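Long-range contacts in dihydrofolate reductase, putative (Aspergillus flavus, PDB 6DRS), which probably catalyses the NADPH-dependent reduction of dihydrofolate to tetrahydrofolate, and is held here with NADP and an antifolate inhibitor: residues A[57-67]-A[77-86]; A[93-104]-A[125-133]. One frame throughout, in Å; residues are numbered along the deposited sequence.

Contact 1 pairs strands 57-63 and 81-85 in the central sheet, and contact 2 lays helix 89-116 against strand 128-132, the next strand beyond 81-85. Their centres are about 9 Å apart, and the chain closes the first before it opens the second. Strand 81-85 of contact 1 lies beside strand 128-132 of contact 2, with Asn-82 N 2.7 Å from Asp-128 O. A second join, between side chains, is a probable hydrogen bond, with Tyr-67 OH 2.5 Å from Glu-99 OE1. Contact 1 lies on the binding cleft and supplies residues to both the NADP and the inhibitor pockets, whereas contact 2 reaches NADP at Ser-133, whose O is 3.2 Å from C2A of the adenine.

Contact 1. Residues A[57-67]-A[77-86]; sequences TNAMIMGRKTY and LGKRINVIVT. With NAP (NADP nicotinamide-adenine-dinucleotide phosphate), chain H; SO4 (sulfate ion), chain C; SO4 (sulfate ion), chain E; SO4 (sulfate ion), chain F.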
loop_
_atom_site.group_PDB
_atom_site.type_symbol
_atom_site.label_atom_id
_atom_site.label_comp_id
_atom_site.label_asym_id
_atom_site.label_seq_id
_atom_site.Cartn_x
_atom_site.Cartn_y
_atom_site.Cartn_z
ATOM N N THR A 57 8.137 -7.982 11.084
ATOM C CA THR A 57 7.722 -6.638 10.661
ATOM C C THR A 57 7.489 -6.670 9.151
ATOM O O THR A 57 8.315 -7.221 8.426
ATOM C CB THR A 57 8.736 -5.566 11.076
ATOM O OG1 THR A 57 8.747 -5.494 12.507
ATOM C CG2 THR A 57 8.355 -4.212 10.513
ATOM N N ASN A 58 6.354 -6.113 8.696
ATOM C CA ASN A 58 6.084 -6.055 7.256
ATOM C C ASN A 58 6.897 -4.919 6.641
ATOM O O ASN A 58 7.191 -3.918 7.347
ATOM C CB ASN A 58 4.602 -5.826 6.948
ATOM C CG ASN A 58 3.722 -6.913 7.520
ATOM O OD1 ASN A 58 4.216 -7.984 7.879
ATOM N ND2 ASN A 58 2.436 -6.623 7.644
ATOM N N ALA A 59 7.270 -5.118 5.369
ATOM C CA ALA A 59 7.894 -4.083 4.537
ATOM C C ALA A 59 6.865 -3.566 3.509
ATOM O O ALA A 59 6.059 -4.358 2.945
ATOM C CB ALA A 59 9.104 -4.642 3.821
ATOM N N MET A 60 6.897 -2.252 3.258
ATOM C CA MET A 60 6.166 -1.644 2.114
ATOM C C MET A 60 7.182 -1.140 1.079
ATOM O O MET A 60 8.052 -0.342 1.395
ATOM C CB MET A 60 5.295 -0.484 2.594
ATOM C CG MET A 60 4.216 -0.961 3.517
ATOM S SD MET A 60 3.290 0.439 4.080
ATOM C CE MET A 60 4.580 1.428 4.850
ATOM N N ILE A 61 7.122 -1.647 -0.141
ATOM C CA ILE A 61 8.010 -1.102 -1.159
ATOM C C ILE A 61 7.255 -0.037 -1.968
ATOM O O ILE A 61 6.134 -0.298 -2.434
ATOM C CB ILE A 61 8.601 -2.233 -2.005
ATOM C CG1 ILE A 61 9.365 -3.176 -1.074
ATOM C CG2 ILE A 61 9.514 -1.671 -3.092
ATOM C CD1 ILE A 61 9.834 -4.441 -1.749
ATOM N N MET A 62 7.851 1.158 -2.085
ATOM C CA MET A 62 7.179 2.299 -2.719
ATOM C C MET A 62 8.141 3.069 -3.642
ATOM O O MET A 62 9.356 3.098 -3.437
ATOM C CB MET A 62 6.602 3.246 -1.661
ATOM C CG MET A 62 7.658 4.003 -0.886
ATOM S SD MET A 62 6.970 4.608 0.666
ATOM C CE MET A 62 7.199 3.133 1.670
ATOM N N GLY A 63 7.592 3.708 -4.682
ATOM C CA GLY A 63 8.384 4.648 -5.483
ATOM C C GLY A 63 8.637 5.935 -4.706
ATOM O O GLY A 63 7.907 6.261 -3.757
ATOM N N ARG A 64 9.672 6.681 -5.101
ATOM C CA ARG A 64 10.050 7.879 -4.356
ATOM C C ARG A 64 8.895 8.897 -4.326
ATOM O O ARG A 64 8.720 9.608 -3.323
ATOM C CB ARG A 64 11.412 8.407 -4.829
ATOM C CG ARG A 64 11.949 9.567 -3.995
ATOM C CD ARG A 64 11.351 10.915 -4.381
ATOM N NE ARG A 64 11.535 11.060 -5.819
ATOM C CZ ARG A 64 10.986 12.002 -6.568
ATOM N NH1 ARG A 64 10.170 12.896 -6.034
ATOM N NH2 ARG A 64 11.255 12.025 -7.859
ATOM N N LYS A 65 8.088 8.966 -5.390
ATOM C CA LYS A 65 7.018 9.967 -5.429
ATOM C C LYS A 65 5.918 9.602 -4.425
ATOM O O LYS A 65 5.347 10.490 -3.758
ATOM C CB LYS A 65 6.474 10.130 -6.851
ATOM C CG LYS A 65 7.301 11.055 -7.732
ATOM C CD LYS A 65 7.019 10.844 -9.200
ATOM C CE LYS A 65 7.540 11.937 -10.106
ATOM N NZ LYS A 65 7.835 11.373 -11.446
ATOM N N THR A 66 5.645 8.310 -4.284
ATOM C CA THR A 66 4.668 7.857 -3.295
ATOM C C THR A 66 5.208 8.128 -1.891
ATOM O O THR A 66 4.480 8.620 -1.024
ATOM C CB THR A 66 4.306 6.380 -3.492
ATOM O OG1 THR A 66 3.702 6.243 -4.780
ATOM C CG2 THR A 66 3.354 5.883 -2.428
ATOM N N TYR A 67 6.497 7.856 -1.676
ATOM C CA TYR A 67 7.081 8.286 -0.390
ATOM C C TYR A 67 6.776 9.768 -0.141
ATOM O O TYR A 67 6.289 10.134 0.921
ATOM C CB TYR A 67 8.576 7.990 -0.309
ATOM C CG TYR A 67 9.180 8.399 1.012
ATOM C CD1 TYR A 67 9.041 7.603 2.145
ATOM C CD2 TYR A 67 9.905 9.578 1.135
ATOM C CE1 TYR A 67 9.610 7.965 3.360
ATOM C CE2 TYR A 67 10.455 9.968 2.350
ATOM C CZ TYR A 67 10.326 9.147 3.461
ATOM O OH TYR A 67 10.892 9.508 4.651
ATOM N N LEU A 77 6.461 5.799 7.429
ATOM C CA LEU A 77 5.216 5.367 8.092
ATOM C C LEU A 77 5.544 4.348 9.206
ATOM O O LEU A 77 6.332 3.403 9.002
ATOM C CB LEU A 77 4.322 4.761 7.002
ATOM C CG LEU A 77 3.611 5.779 6.100
ATOM C CD1 LEU A 77 2.902 5.052 4.971
ATOM C CD2 LEU A 77 2.598 6.592 6.903
ATOM N N GLY A 78 4.966 4.543 10.384
ATOM C CA GLY A 78 5.368 3.789 11.560
ATOM C C GLY A 78 4.951 2.323 11.523
ATOM O O GLY A 78 3.913 1.926 10.937
ATOM N N LYS A 79 5.805 1.513 12.161
ATOM C CA LYS A 79 5.503 0.131 12.490
ATOM C C LYS A 79 5.629 -0.738 11.249
ATOM O O LYS A 79 5.160 -1.888 11.262
ATOM C CB LYS A 79 4.122 -0.037 13.128
ATOM C CG LYS A 79 4.034 0.518 14.537
ATOM C CD LYS A 79 2.668 0.475 15.126
ATOM C CE LYS A 79 2.642 1.264 16.419
ATOM N NZ LYS A 79 1.635 0.689 17.338
ATOM N N ARG A 80 6.274 -0.205 10.222
ATOM C CA ARG A 80 6.598 -1.007 9.063
ATOM C C ARG A 80 8.027 -0.681 8.603
ATOM O O ARG A 80 8.610 0.313 9.011
ATOM C CB ARG A 80 5.601 -0.716 7.941
ATOM C CG ARG A 80 4.260 -1.424 8.087
ATOM C CD ARG A 80 3.140 -0.556 7.560
ATOM N NE ARG A 80 2.917 0.637 8.378
ATOM C CZ ARG A 80 1.984 1.568 8.156
ATOM N NH1 ARG A 80 1.103 1.436 7.170
ATOM N NH2 ARG A 80 1.933 2.633 8.939
ATOM N N ILE A 81 8.582 -1.511 7.760
ATOM C CA ILE A 81 9.831 -1.187 7.075
ATOM C C ILE A 81 9.455 -0.466 5.767
ATOM O O ILE A 81 8.720 -1.016 4.942
ATOM C CB ILE A 81 10.593 -2.499 6.785
ATOM C CG1 ILE A 81 10.984 -3.211 8.084
ATOM C CG2 ILE A 81 11.791 -2.252 5.874
ATOM C CD1 ILE A 81 11.148 -4.707 7.946
ATOM N N ASN A 82 9.878 0.781 5.621
ATOM C CA ASN A 82 9.576 1.551 4.454
ATOM C C ASN A 82 10.740 1.394 3.485
ATOM O O ASN A 82 11.902 1.573 3.870
ATOM C CB ASN A 82 9.360 3.017 4.809
ATOM C CG ASN A 82 8.138 3.253 5.667
ATOM O OD1 ASN A 82 7.212 3.926 5.227
ATOM N ND2 ASN A 82 8.133 2.764 6.904
ATOM N N VAL A 83 10.448 0.996 2.254
ATOM C CA VAL A 83 11.524 0.787 1.289
ATOM C C VAL A 83 11.295 1.709 0.089
ATOM O O VAL A 83 10.351 1.493 -0.677
ATOM C CB VAL A 83 11.656 -0.685 0.856
ATOM C CG1 VAL A 83 12.870 -0.876 -0.050
ATOM C CG2 VAL A 83 11.724 -1.619 2.056
ATOM N N ILE A 84 12.137 2.732 -0.052
ATOM C CA ILE A 84 11.918 3.795 -1.052
ATOM C C ILE A 84 12.785 3.505 -2.277
ATOM O O ILE A 84 14.008 3.437 -2.158
ATOM C CB ILE A 84 12.193 5.198 -0.470
ATOM C CG1 ILE A 84 11.264 5.528 0.700
ATOM C CG2 ILE A 84 12.102 6.259 -1.567
ATOM C CD1 ILE A 84 11.847 5.310 2.077
ATOM N N VAL A 85 12.138 3.315 -3.437
ATOM C CA VAL A 85 12.842 2.986 -4.693
ATOM C C VAL A 85 13.073 4.263 -5.510
ATOM O O VAL A 85 12.130 5.007 -5.801
ATOM C CB VAL A 85 12.102 1.918 -5.523
ATOM C CG1 VAL A 85 12.742 1.703 -6.888
ATOM C CG2 VAL A 85 12.021 0.605 -4.764
ATOM N N THR A 86 14.344 4.480 -5.870
ATOM C CA THR A 86 14.788 5.737 -6.466
ATOM C C THR A 86 15.975 5.488 -7.399
ATOM O O THR A 86 16.653 4.446 -7.343
ATOM C CB THR A 86 15.125 6.794 -5.404
ATOM O OG1 THR A 86 15.399 7.999 -6.118
ATOM C CG2 THR A 86 16.347 6.431 -4.586
HETATM P PA NAP H . 5.882 6.260 -8.124
HETATM O O1A NAP H . 5.346 6.344 -6.723
HETATM O O2A NAP H . 5.908 5.078 -9.023
HETATM O O5B NAP H . 7.383 6.881 -8.101
HETATM C C5B NAP H . 8.129 7.232 -9.283
HETATM C C4B NAP H . 9.557 7.408 -8.812
HETATM O O4B NAP H . 10.052 6.153 -8.342
HETATM C C3B NAP H . 10.532 7.814 -9.906
HETATM O O3B NAP H . 10.538 9.240 -10.076
HETATM C C2B NAP H . 11.847 7.293 -9.356
HETATM O O2B NAP H . 12.268 8.101 -8.260
HETATM C C1B NAP H . 11.440 5.998 -8.677
HETATM N N9A NAP H . 11.547 4.876 -9.593
HETATM C C8A NAP H . 10.502 4.487 -10.341
HETATM N N7A NAP H . 10.855 3.428 -11.100
HETATM C C5A NAP H . 12.143 3.124 -10.830
HETATM C C6A NAP H . 13.107 2.106 -11.304
HETATM N N6A NAP H . 12.679 1.215 -12.209
HETATM N N1A NAP H . 14.367 2.080 -10.816
HETATM C C2A NAP H . 14.727 2.993 -9.896
HETATM N N3A NAP H . 13.890 3.955 -9.420
HETATM C C4A NAP H . 12.605 4.088 -9.837
HETATM O O3 NAP H . 5.213 7.552 -8.885
HETATM P PN NAP H . 3.872 7.625 -9.810
HETATM O O1N NAP H . 3.735 6.444 -10.677
HETATM O O2N NAP H . 3.983 9.016 -10.393
HETATM O O5D NAP H . 2.711 7.632 -8.712
HETATM C C5D NAP H . 2.650 8.634 -7.729
HETATM C C4D NAP H . 1.179 8.988 -7.712
HETATM O O4D NAP H . 0.436 7.786 -7.503
HETATM C C3D NAP H . 0.757 9.966 -6.641
HETATM O O3D NAP H . -0.306 10.776 -7.208
HETATM C C2D NAP H . 0.225 9.058 -5.565
HETATM O O2D NAP H . -0.714 9.737 -4.770
HETATM C C1D NAP H . -0.412 7.941 -6.362
HETATM N N1N NAP H . -0.522 6.685 -5.590
HETATM C C2N NAP H . -1.761 6.185 -5.373
HETATM C C3N NAP H . -1.960 5.005 -4.626
HETATM C C7N NAP H . -3.371 4.461 -4.415
HETATM O O7N NAP H . -3.554 3.373 -3.859
HETATM N N7N NAP H . -4.406 5.204 -4.850
HETATM C C4N NAP H . -0.831 4.372 -4.069
HETATM C C5N NAP H . 0.429 4.924 -4.308
HETATM C C6N NAP H . 0.569 6.093 -5.059
HETATM P P2B NAP H . 13.342 9.284 -8.458
HETATM O O1X NAP H . 12.648 10.340 -9.308
HETATM O O2X NAP H . 13.483 9.832 -7.053
HETATM O O3X NAP H . 14.419 8.507 -9.151
HETATM S S SO4 C . 9.489 15.101 -8.855
HETATM O O1 SO4 C . 8.254 15.751 -9.347
HETATM O O2 SO4 C . 9.030 14.087 -7.877
HETATM O O3 SO4 C . 10.236 14.487 -9.994
HETATM O O4 SO4 C . 10.356 16.110 -8.186
HETATM S S SO4 E . 2.833 5.391 13.895
HETATM O O1 SO4 E . 1.360 5.551 13.907
HETATM O O2 SO4 E . 3.160 3.951 14.017
HETATM O O3 SO4 E . 3.441 6.129 15.032
HETATM O O4 SO4 E . 3.354 5.926 12.614
HETATM S S SO4 F . 11.437 -7.806 13.746
HETATM O O1 SO4 F . 10.643 -7.331 14.909
HETATM O O2 SO4 F . 10.505 -7.932 12.610
HETATM O O3 SO4 F . 12.513 -6.858 13.366
HETATM O O4 SO4 F . 12.081 -9.110 14.042
HETATM O O HOH W 1 4.624 -4.546 10.275
#
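Met-60 meets Arg-80 and Asn-82 across two parallel neighbours of the central sheet, strands 57-63 and 81-85, which helix 64-69 connects as a beta-alpha-beta unit of the dihydrofolate reductase fold. The axes of the short segments approach to 4.7 Å at 20°. The ladder is regular: Ile-81 N reaches Asn-58 O at 2.8 Å, Met-60 uses its N and O to bind Ile-81 and Val-83, and Met-62 likewise binds Val-83 and Val-85.

Met-60 buries the most surface. A bend at its last torsion (chi3 -58°) turns CE back over one face of the Arg-80 guanidinium, while SD lies 3.6 Å from Arg-80 CD. The same methyl and Met-62 CE both approach Asn-82 OD1. The amide of Asn-82 is also tied to Leu-77: ND2 donates to Leu-77 O, on a lone pair, and Leu-77 N donates to OD1 from above the carbonyl plane. Arg-80 NE and NH2 both grip Gly-78 O from the guanidinium plane, and NH1 bonds Thr-48 OG1 and, weakly, the inhibitor.

Ile-84 is the second large contributor. Its CG1 lies 3.4 Å from Tyr-67 CD1, at an oblique angle to the ring, and CG2 meets Arg-64 CA at 3.8 Å. Ile-81 packs its CG1 3.7 Å from Thr-57 CG2.

Gly-63 is the N-cap of helix 64-69 and lies against NADP O5B. Just beyond it, the 2'-phosphate of NADP is gripped edge-on by Arg-64, with NE 2.6 Å from O2X and NH2 2.6 Å from O1X.

Contact 2. Residues A[93-104]-A[125-133]; sequences SKRVAEELKEKR and PITDAIVSS. With NAP (NADP nicotinamide-adenine-dinucleotide phosphate), chain H; SO4 (sulfate ion), chain E.
Val-96 straddles two residues of strand 128-132: CG1 presses on Ala-129 CB at 3.6 Å, and CG2 meets Val-131 CG2 at 3.9 Å. With Leu-100 and Arg-104, each four residues after the last, it forms one ridge of helix 89-116 that lies along the strand. The axes of the short segments run antiparallel at 177° and approach to 8.4 Å, as expected for a helix layered on a sheet. Val-131 also faces Ser-93, whose OG is hydrogen-bonded back to Val-89 O. One turn on from Val-96, Leu-100 splits its branches. CD2 reaches down to Asp-128 OD1 at 3.6 Å, while CD1 sits 3.8 Å above the centre of one face of the Arg-104 guanidinium.

That guanidinium is covered on one face by Leu-100 and bonded at its edge. Arg-104 bends at chi2 (-113°) to bring its end back to the strand, where NH1 and NH2 close end-on upon Thr-127 O at 2.8 and 2.9 Å, with the oxygen in the guanidinium plane. NH2 lies in the carbonyl plane, whereas NH1 stands above it. Asp-128 OD1 completes a long salt bridge to NH2 at 3.7 Å, its carboxylate turned 22° from the guanidinium; OD2 pairs with Lys-145. The chemistry thus shifts from apolar contact at Ala-129 and Val-131 to polar contact at Thr-127 and Asp-128, where one neutral carbonyl oxygen takes two donors and the carboxylate, although shared with Lys-145, may partly offset the arginine's charge.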
loop_
_atom_site.group_PDB
_atom_site.type_symbol
_atom_site.label_atom_id
_atom_site.label_comp_id
_atom_site.label_asym_id
_atom_site.label_seq_id
_atom_site.Cartn_x
_atom_site.Cartn_y
_atom_site.Cartn_z
ATOM N N SER A 93 18.670 8.792 0.168
ATOM C CA SER A 93 19.234 8.232 1.433
ATOM C C SER A 93 19.401 9.318 2.499
ATOM O O SER A 93 18.847 9.177 3.591
ATOM C CB SER A 93 20.546 7.562 1.187
ATOM O OG SER A 93 20.340 6.360 0.473
ATOM N N LYS A 94 20.153 10.390 2.198
ATOM C CA LYS A 94 20.428 11.404 3.231
ATOM C C LYS A 94 19.120 11.974 3.775
ATOM O O LYS A 94 18.970 12.179 4.997
ATOM C CB LYS A 94 21.262 12.575 2.707
ATOM C CG LYS A 94 22.658 12.246 2.192
ATOM C CD LYS A 94 23.712 13.253 2.697
ATOM C CE LYS A 94 24.672 13.781 1.645
ATOM N NZ LYS A 94 24.995 12.762 0.616
ATOM N N ARG A 95 18.173 12.243 2.879
ATOM C CA ARG A 95 16.932 12.898 3.313
ATOM C C ARG A 95 16.065 11.896 4.102
ATOM O O ARG A 95 15.412 12.269 5.079
ATOM C CB ARG A 95 16.209 13.509 2.103
ATOM C CG ARG A 95 14.849 14.121 2.415
ATOM C CD ARG A 95 14.208 14.761 1.193
ATOM N NE ARG A 95 13.842 13.825 0.140
ATOM C CZ ARG A 95 12.641 13.276 0.025
ATOM N NH1 ARG A 95 11.716 13.518 0.941
ATOM N NH2 ARG A 95 12.362 12.524 -1.026
ATOM N N VAL A 96 16.027 10.637 3.659
ATOM C CA VAL A 96 15.202 9.607 4.349
ATOM C C VAL A 96 15.790 9.379 5.757
ATOM O O VAL A 96 15.048 9.430 6.764
ATOM C CB VAL A 96 15.103 8.316 3.510
ATOM C CG1 VAL A 96 14.658 7.116 4.339
ATOM C CG2 VAL A 96 14.202 8.498 2.287
ATOM N N ALA A 97 17.131 9.253 5.823
ATOM C CA ALA A 97 17.851 9.079 7.102
ATOM C C ALA A 97 17.445 10.195 8.054
ATOM O O ALA A 97 17.191 9.965 9.231
ATOM C CB ALA A 97 19.338 9.048 6.883
ATOM N N GLU A 98 17.303 11.392 7.508
ATOM C CA GLU A 98 16.972 12.532 8.333
ATOM C C GLU A 98 15.536 12.401 8.842
ATOM O O GLU A 98 15.266 12.657 10.021
ATOM C CB GLU A 98 17.158 13.804 7.515
ATOM C CG GLU A 98 17.440 15.043 8.340
ATOM C CD GLU A 98 17.531 16.286 7.464
ATOM O OE1 GLU A 98 18.370 16.291 6.518
ATOM O OE2 GLU A 98 16.747 17.233 7.703
ATOM N N GLU A 99 14.622 12.036 7.943
ATOM C CA GLU A 99 13.191 11.950 8.272
ATOM C C GLU A 99 12.953 10.795 9.261
ATOM O O GLU A 99 12.205 10.935 10.236
ATOM C CB GLU A 99 12.356 11.852 6.986
ATOM C CG GLU A 99 12.249 13.173 6.224
ATOM C CD GLU A 99 11.656 13.072 4.822
ATOM O OE1 GLU A 99 11.239 11.971 4.422
ATOM O OE2 GLU A 99 11.625 14.089 4.114
ATOM N N LEU A 100 13.618 9.672 9.027
ATOM C CA LEU A 100 13.608 8.534 9.998
ATOM C C LEU A 100 13.994 8.992 11.419
ATOM O O LEU A 100 13.276 8.713 12.390
ATOM C CB LEU A 100 14.550 7.441 9.476
ATOM C CG LEU A 100 14.604 6.174 10.327
ATOM C CD1 LEU A 100 13.201 5.668 10.627
ATOM C CD2 LEU A 100 15.435 5.096 9.629
ATOM N N LYS A 101 15.100 9.727 11.540
ATOM C CA LYS A 101 15.607 10.221 12.837
ATOM C C LYS A 101 14.564 11.112 13.533
ATOM O O LYS A 101 14.393 11.052 14.761
ATOM C CB LYS A 101 16.941 10.949 12.629
ATOM C CG LYS A 101 17.628 11.454 13.890
ATOM C CD LYS A 101 18.929 12.187 13.631
ATOM C CE LYS A 101 19.577 12.615 14.929
ATOM N NZ LYS A 101 20.990 13.040 14.737
ATOM N N GLU A 102 13.891 11.967 12.775
ATOM C CA GLU A 102 12.832 12.817 13.345
ATOM C C GLU A 102 11.673 11.921 13.824
ATOM O O GLU A 102 11.054 12.127 14.897
ATOM C CB GLU A 102 12.439 13.834 12.260
ATOM C CG GLU A 102 11.477 14.936 12.686
ATOM C CD GLU A 102 11.534 15.386 14.132
ATOM O OE1 GLU A 102 12.651 15.717 14.610
ATOM O OE2 GLU A 102 10.458 15.407 14.784
ATOM N N LYS A 103 11.365 10.911 13.007
ATOM C CA LYS A 103 10.261 9.986 13.307
ATOM C C LYS A 103 10.573 9.220 14.607
ATOM O O LYS A 103 9.733 9.093 15.522
ATOM C CB LYS A 103 10.071 9.058 12.102
ATOM C CG LYS A 103 8.969 8.016 12.212
ATOM C CD LYS A 103 7.565 8.564 12.103
ATOM C CE LYS A 103 6.536 7.454 12.138
ATOM N NZ LYS A 103 5.205 7.941 12.571
ATOM N N ARG A 104 11.803 8.728 14.685
ATOM C CA ARG A 104 12.276 7.990 15.888
ATOM C C ARG A 104 12.050 8.854 17.124
ATOM O O ARG A 104 11.553 8.358 18.149
ATOM C CB ARG A 104 13.758 7.658 15.739
ATOM C CG ARG A 104 14.006 6.571 14.720
ATOM C CD ARG A 104 14.524 5.356 15.446
ATOM N NE ARG A 104 15.047 4.484 14.404
ATOM C CZ ARG A 104 14.281 3.614 13.775
ATOM N NH1 ARG A 104 13.001 3.532 14.111
ATOM N NH2 ARG A 104 14.789 2.841 12.834
ATOM N N PRO A 125 5.756 -4.585 15.879
ATOM C CA PRO A 125 6.643 -4.488 14.712
ATOM C C PRO A 125 7.492 -3.209 14.762
ATOM O O PRO A 125 7.091 -2.237 15.407
ATOM C CB PRO A 125 5.717 -4.510 13.482
ATOM C CG PRO A 125 4.356 -4.170 14.023
ATOM C CD PRO A 125 4.337 -4.554 15.489
ATOM N N ILE A 126 8.646 -3.213 14.113
ATOM C CA ILE A 126 9.547 -2.069 14.287
ATOM C C ILE A 126 9.358 -1.076 13.130
ATOM O O ILE A 126 8.684 -1.378 12.154
ATOM C CB ILE A 126 11.006 -2.519 14.506
ATOM C CG1 ILE A 126 11.543 -3.407 13.390
ATOM C CG2 ILE A 126 11.128 -3.204 15.865
ATOM C CD1 ILE A 126 11.935 -2.663 12.157
ATOM N N THR A 127 9.903 0.127 13.265
ATOM C CA THR A 127 9.820 1.142 12.197
ATOM C C THR A 127 11.212 1.322 11.593
ATOM O O THR A 127 12.176 1.568 12.340
ATOM C CB THR A 127 9.388 2.481 12.793
ATOM O OG1 THR A 127 8.164 2.272 13.499
ATOM C CG2 THR A 127 9.232 3.562 11.749
ATOM N N ASP A 128 11.316 1.184 10.276
ATOM C CA ASP A 128 12.562 1.439 9.596
ATOM C C ASP A 128 12.290 2.085 8.224
ATOM O O ASP A 128 11.176 1.978 7.693
ATOM C CB ASP A 128 13.351 0.148 9.406
ATOM C CG ASP A 128 14.834 0.366 9.127
ATOM O OD1 ASP A 128 15.352 1.460 9.445
ATOM O OD2 ASP A 128 15.457 -0.551 8.566
ATOM N N ALA A 129 13.320 2.704 7.635
ATOM C CA ALA A 129 13.269 3.174 6.253
ATOM C C ALA A 129 14.613 2.902 5.594
ATOM O O ALA A 129 15.644 3.199 6.180
ATOM C CB ALA A 129 12.933 4.634 6.201
ATOM N N ILE A 130 14.574 2.344 4.395
ATOM C CA ILE A 130 15.773 2.119 3.616
ATOM C C ILE A 130 15.510 2.493 2.147
ATOM O O ILE A 130 14.366 2.467 1.678
ATOM C CB ILE A 130 16.252 0.670 3.757
ATOM C CG1 ILE A 130 15.302 -0.299 3.061
ATOM C CG2 ILE A 130 16.400 0.317 5.225
ATOM C CD1 ILE A 130 15.513 -1.753 3.465
ATOM N N VAL A 131 16.581 2.797 1.418
ATOM C CA VAL A 131 16.464 3.313 0.050
ATOM C C VAL A 131 17.202 2.354 -0.878
ATOM O O VAL A 131 18.306 2.031 -0.584
ATOM C CB VAL A 131 17.087 4.718 -0.033
ATOM C CG1 VAL A 131 17.014 5.279 -1.449
ATOM C CG2 VAL A 131 16.487 5.675 0.989
ATOM N N SER A 132 16.576 1.906 -1.963
ATOM C CA SER A 132 17.150 0.959 -2.897
ATOM C C SER A 132 17.085 1.543 -4.306
ATOM O O SER A 132 16.318 2.477 -4.560
ATOM C CB SER A 132 16.398 -0.355 -2.871
ATOM O OG SER A 132 16.157 -0.747 -1.524
ATOM N N SER A 133 17.825 0.916 -5.210
ATOM C CA SER A 133 18.059 1.415 -6.568
ATOM C C SER A 133 17.040 0.811 -7.550
ATOM O O SER A 133 17.056 1.105 -8.757
ATOM C CB SER A 133 19.460 1.081 -6.986
ATOM O OG SER A 133 19.599 -0.327 -7.104
HETATM P PA NAP H . 5.882 6.260 -8.124
HETATM O O1A NAP H . 5.346 6.344 -6.723
HETATM O O2A NAP H . 5.908 5.078 -9.023
HETATM O O5B NAP H . 7.383 6.881 -8.101
HETATM C C5B NAP H . 8.129 7.232 -9.283
HETATM C C4B NAP H . 9.557 7.408 -8.812
HETATM O O4B NAP H . 10.052 6.153 -8.342
HETATM C C3B NAP H . 10.532 7.814 -9.906
HETATM O O3B NAP H . 10.538 9.240 -10.076
HETATM C C2B NAP H . 11.847 7.293 -9.356
HETATM O O2B NAP H . 12.268 8.101 -8.260
HETATM C C1B NAP H . 11.440 5.998 -8.677
HETATM N N9A NAP H . 11.547 4.876 -9.593
HETATM C C8A NAP H . 10.502 4.487 -10.341
HETATM N N7A NAP H . 10.855 3.428 -11.100
HETATM C C5A NAP H . 12.143 3.124 -10.830
HETATM C C6A NAP H . 13.107 2.106 -11.304
HETATM N N6A NAP H . 12.679 1.215 -12.209
HETATM N N1A NAP H . 14.367 2.080 -10.816
HETATM C C2A NAP H . 14.727 2.993 -9.896
HETATM N N3A NAP H . 13.890 3.955 -9.420
HETATM C C4A NAP H . 12.605 4.088 -9.837
HETATM O O3 NAP H . 5.213 7.552 -8.885
HETATM P PN NAP H . 3.872 7.625 -9.810
HETATM O O1N NAP H . 3.735 6.444 -10.677
HETATM O O2N NAP H . 3.983 9.016 -10.393
HETATM O O5D NAP H . 2.711 7.632 -8.712
HETATM C C5D NAP H . 2.650 8.634 -7.729
HETATM C C4D NAP H . 1.179 8.988 -7.712
HETATM O O4D NAP H . 0.436 7.786 -7.503
HETATM C C3D NAP H . 0.757 9.966 -6.641
HETATM O O3D NAP H . -0.306 10.776 -7.208
HETATM C C2D NAP H . 0.225 9.058 -5.565
HETATM O O2D NAP H . -0.714 9.737 -4.770
HETATM C C1D NAP H . -0.412 7.941 -6.362
HETATM N N1N NAP H . -0.522 6.685 -5.590
HETATM C C2N NAP H . -1.761 6.185 -5.373
HETATM C C3N NAP H . -1.960 5.005 -4.626
HETATM C C7N NAP H . -3.371 4.461 -4.415
HETATM O O7N NAP H . -3.554 3.373 -3.859
HETATM N N7N NAP H . -4.406 5.204 -4.850
HETATM C C4N NAP H . -0.831 4.372 -4.069
HETATM C C5N NAP H . 0.429 4.924 -4.308
HETATM C C6N NAP H . 0.569 6.093 -5.059
HETATM P P2B NAP H . 13.342 9.284 -8.458
HETATM O O1X NAP H . 12.648 10.340 -9.308
HETATM O O2X NAP H . 13.483 9.832 -7.053
HETATM O O3X NAP H . 14.419 8.507 -9.151
HETATM S S SO4 E . 2.833 5.391 13.895
HETATM O O1 SO4 E . 1.360 5.551 13.907
HETATM O O2 SO4 E . 3.160 3.951 14.017
HETATM O O3 SO4 E . 3.441 6.129 15.032
HETATM O O4 SO4 E . 3.354 5.926 12.614
#